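PDB 1JO8: actin-binding protein from Saccharomyces cerevisiae, which binds actin filaments and recruits and activates the ARP2/3 complex, and binds partner proteins through its SH3 domain, the part in this structure. Local coordinates for residues Ile26-Val31 with Gly47-Asn52. Sequence-based numbering, arbitrary orientation. Where two conformers were deposited one is given.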
loop_
_atom_site.group_PDB
_atom_site.type_symbol
_atom_site.label_atom_id
_atom_site.label_comp_id
_atom_site.label_asym_id
_atom_site.label_seq_id
_atom_site.Cartn_x
_atom_site.Cartn_y
_atom_site.Cartn_z
ATOM N N ILE A 26 3.424 3.552 4.129
ATOM C CA ILE A 26 3.978 4.871 4.374
ATOM C C ILE A 26 4.608 5.468 3.123
ATOM O O ILE A 26 4.851 4.776 2.123
ATOM C CB ILE A 26 4.995 4.838 5.552
ATOM C CG1 ILE A 26 6.295 4.163 5.150
ATOM C CG2 ILE A 26 4.384 4.150 6.770
ATOM C CD1 ILE A 26 7.384 4.320 6.220
ATOM N N ASN A 27 4.875 6.763 3.168
ATOM C CA ASN A 27 5.504 7.485 2.060
ATOM C C ASN A 27 4.779 7.219 0.756
ATOM O O ASN A 27 5.382 6.912 -0.277
ATOM C CB ASN A 27 6.978 7.149 1.928
ATOM C CG ASN A 27 7.778 8.216 1.118
ATOM O OD1 ASN A 27 7.338 9.363 0.945
ATOM N ND2 ASN A 27 8.838 7.764 0.454
ATOM N N ILE A 28 3.474 7.400 0.786
ATOM C CA ILE A 28 2.677 7.158 -0.398
ATOM C C ILE A 28 2.938 8.220 -1.454
ATOM O O ILE A 28 3.020 9.411 -1.160
ATOM C CB ILE A 28 1.200 7.098 -0.026
ATOM C CG1 ILE A 28 0.979 5.833 0.797
ATOM C CG2 ILE A 28 0.289 7.121 -1.258
ATOM C CD1 ILE A 28 -0.329 5.756 1.518
ATOM N N GLU A 29 3.086 7.748 -2.682
ATOM C CA GLU A 29 3.312 8.578 -3.844
ATOM C C GLU A 29 2.180 8.303 -4.815
ATOM O O GLU A 29 1.919 7.156 -5.180
ATOM C CB GLU A 29 4.705 8.298 -4.428
ATOM C CG GLU A 29 5.767 8.776 -3.426
ATOM C CD GLU A 29 7.235 8.649 -3.837
ATOM O OE1 GLU A 29 7.554 7.648 -4.496
ATOM O OE2 GLU A 29 8.091 9.457 -3.418
ATOM N N PHE A 30 1.479 9.364 -5.205
ATOM C CA PHE A 30 0.263 9.252 -5.993
ATOM C C PHE A 30 0.628 9.181 -7.468
ATOM O O PHE A 30 0.316 10.074 -8.252
ATOM C CB PHE A 30 -0.653 10.435 -5.676
ATOM C CG PHE A 30 -1.128 10.441 -4.242
ATOM C CD1 PHE A 30 -2.210 9.690 -3.841
ATOM C CD2 PHE A 30 -0.458 11.167 -3.298
ATOM C CE1 PHE A 30 -2.625 9.702 -2.530
ATOM C CE2 PHE A 30 -0.877 11.179 -1.958
ATOM C CZ PHE A 30 -1.958 10.433 -1.592
ATOM N N VAL A 31 1.219 8.069 -7.868
ATOM C CA VAL A 31 1.747 7.941 -9.226
ATOM C C VAL A 31 0.681 7.732 -10.279
ATOM O O VAL A 31 0.935 8.003 -11.439
ATOM C CB VAL A 31 2.793 6.801 -9.339
ATOM C CG1 VAL A 31 4.024 7.119 -8.503
ATOM C CG2 VAL A 31 2.199 5.464 -8.945
ATOM N N GLY A 47 6.446 -0.847 -3.296
ATOM C CA GLY A 47 5.793 -1.303 -4.503
ATOM C C GLY A 47 4.453 -0.652 -4.723
ATOM O O GLY A 47 4.006 0.192 -3.938
ATOM N N LEU A 48 3.806 -1.077 -5.792
ATOM C CA LEU A 48 2.513 -0.577 -6.182
ATOM C C LEU A 48 1.392 -1.327 -5.490
ATOM O O LEU A 48 1.518 -2.519 -5.160
ATOM C CB LEU A 48 2.341 -0.749 -7.688
ATOM C CG LEU A 48 3.199 0.132 -8.577
ATOM C CD1 LEU A 48 3.123 -0.368 -9.992
ATOM C CD2 LEU A 48 2.728 1.580 -8.492
ATOM N N PHE A 49 0.267 -0.647 -5.314
ATOM C CA PHE A 49 -0.892 -1.275 -4.724
ATOM C C PHE A 49 -2.118 -0.513 -5.178
ATOM O O PHE A 49 -2.012 0.683 -5.503
ATOM C CB PHE A 49 -0.799 -1.309 -3.196
ATOM C CG PHE A 49 -0.755 0.043 -2.556
ATOM C CD1 PHE A 49 0.420 0.769 -2.454
ATOM C CD2 PHE A 49 -1.912 0.637 -2.106
ATOM C CE1 PHE A 49 0.424 2.031 -1.889
ATOM C CE2 PHE A 49 -1.898 1.889 -1.550
ATOM C CZ PHE A 49 -0.740 2.592 -1.440
ATOM N N PRO A 50 -3.276 -1.174 -5.227
ATOM C CA PRO A 50 -4.490 -0.488 -5.670
ATOM C C PRO A 50 -4.965 0.427 -4.565
ATOM O O PRO A 50 -5.072 0.060 -3.402
ATOM C CB PRO A 50 -5.474 -1.644 -5.936
ATOM C CG PRO A 50 -4.670 -2.886 -5.885
ATOM C CD PRO A 50 -3.534 -2.599 -4.944
ATOM N N SER A 51 -5.232 1.677 -4.926
ATOM C CA SER A 51 -5.526 2.696 -3.929
ATOM C C SER A 51 -6.746 2.396 -3.067
ATOM O O SER A 51 -6.798 2.794 -1.899
ATOM C CB SER A 51 -5.695 4.035 -4.624
ATOM O OG SER A 51 -6.853 4.013 -5.414
ATOM N N ASN A 52 -7.733 1.684 -3.602
ATOM C CA ASN A 52 -8.934 1.422 -2.831
ATOM C C ASN A 52 -8.720 0.412 -1.686
ATOM O O ASN A 52 -9.610 0.177 -0.883
ATOM C CB ASN A 52 -10.109 0.994 -3.763
ATOM C CG ASN A 52 -10.447 2.078 -4.873
ATOM O OD1 ASN A 52 -11.408 2.804 -4.742
ATOM N ND2 ASN A 52 -9.635 2.163 -5.938
#
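Two small apolar contacts, Ile28 with Phe49 and Val31 with Leu48, join strand 24-29 and the turn after it to strand 46-50 of the SH3 domain. The two strands are not neighbours in the sheet. Strand 35-40 lies between them and pairs with both, through backbone bonds such as Glu29 with Leu37 and Gly47 with Gly38. Side chains therefore make the whole contact across this pair, and no hydrogen bond crosses it. Only 109 Å² is buried, both sides summed.

The inner contact is buried. Ile28 brings CG1 to the edge of the Phe49 ring, near the ring plane, with 4.3 Å from Ile28 CG1 to Phe49 CZ. The aliphatic branch thus meets the rim of the ring, not a face. Phe49 CG sits between its backbone N and carbonyl carbon (chi1 62°), and the far end of the ring, CZ, lies nearest Ile28. Leu17 and Trp36 also touch Phe49. Within its own strand, Gly47 O lies in the plane of the ring, at its edge.

The outer contact is a methyl meeting a methyl. Val31 CG2 lies 3.9 Å from Leu48 CD2, and the two side chains approach at a slant. Leu48 reaches Val31 with the CD2 methyl at the end of its side chain. Val31 is exposed and is the last residue of an inverse gamma turn centred on Phe30, closed by a weak bond of 2.9 Å from Val31 N to Glu29 O. The Phe30 ring has Ile28 CG2 above one face, offset toward the rim, and meets Trp36 edge-to-face.

Beyond Phe49, the chain passes through Pro50 into a 3-10 segment that begins at Ser51. Buried apolar side chains such as Ile28 and Phe49, meeting from strands separated by a third, with a 3-10 segment after the second, are characteristic of the small SH3 beta-barrel.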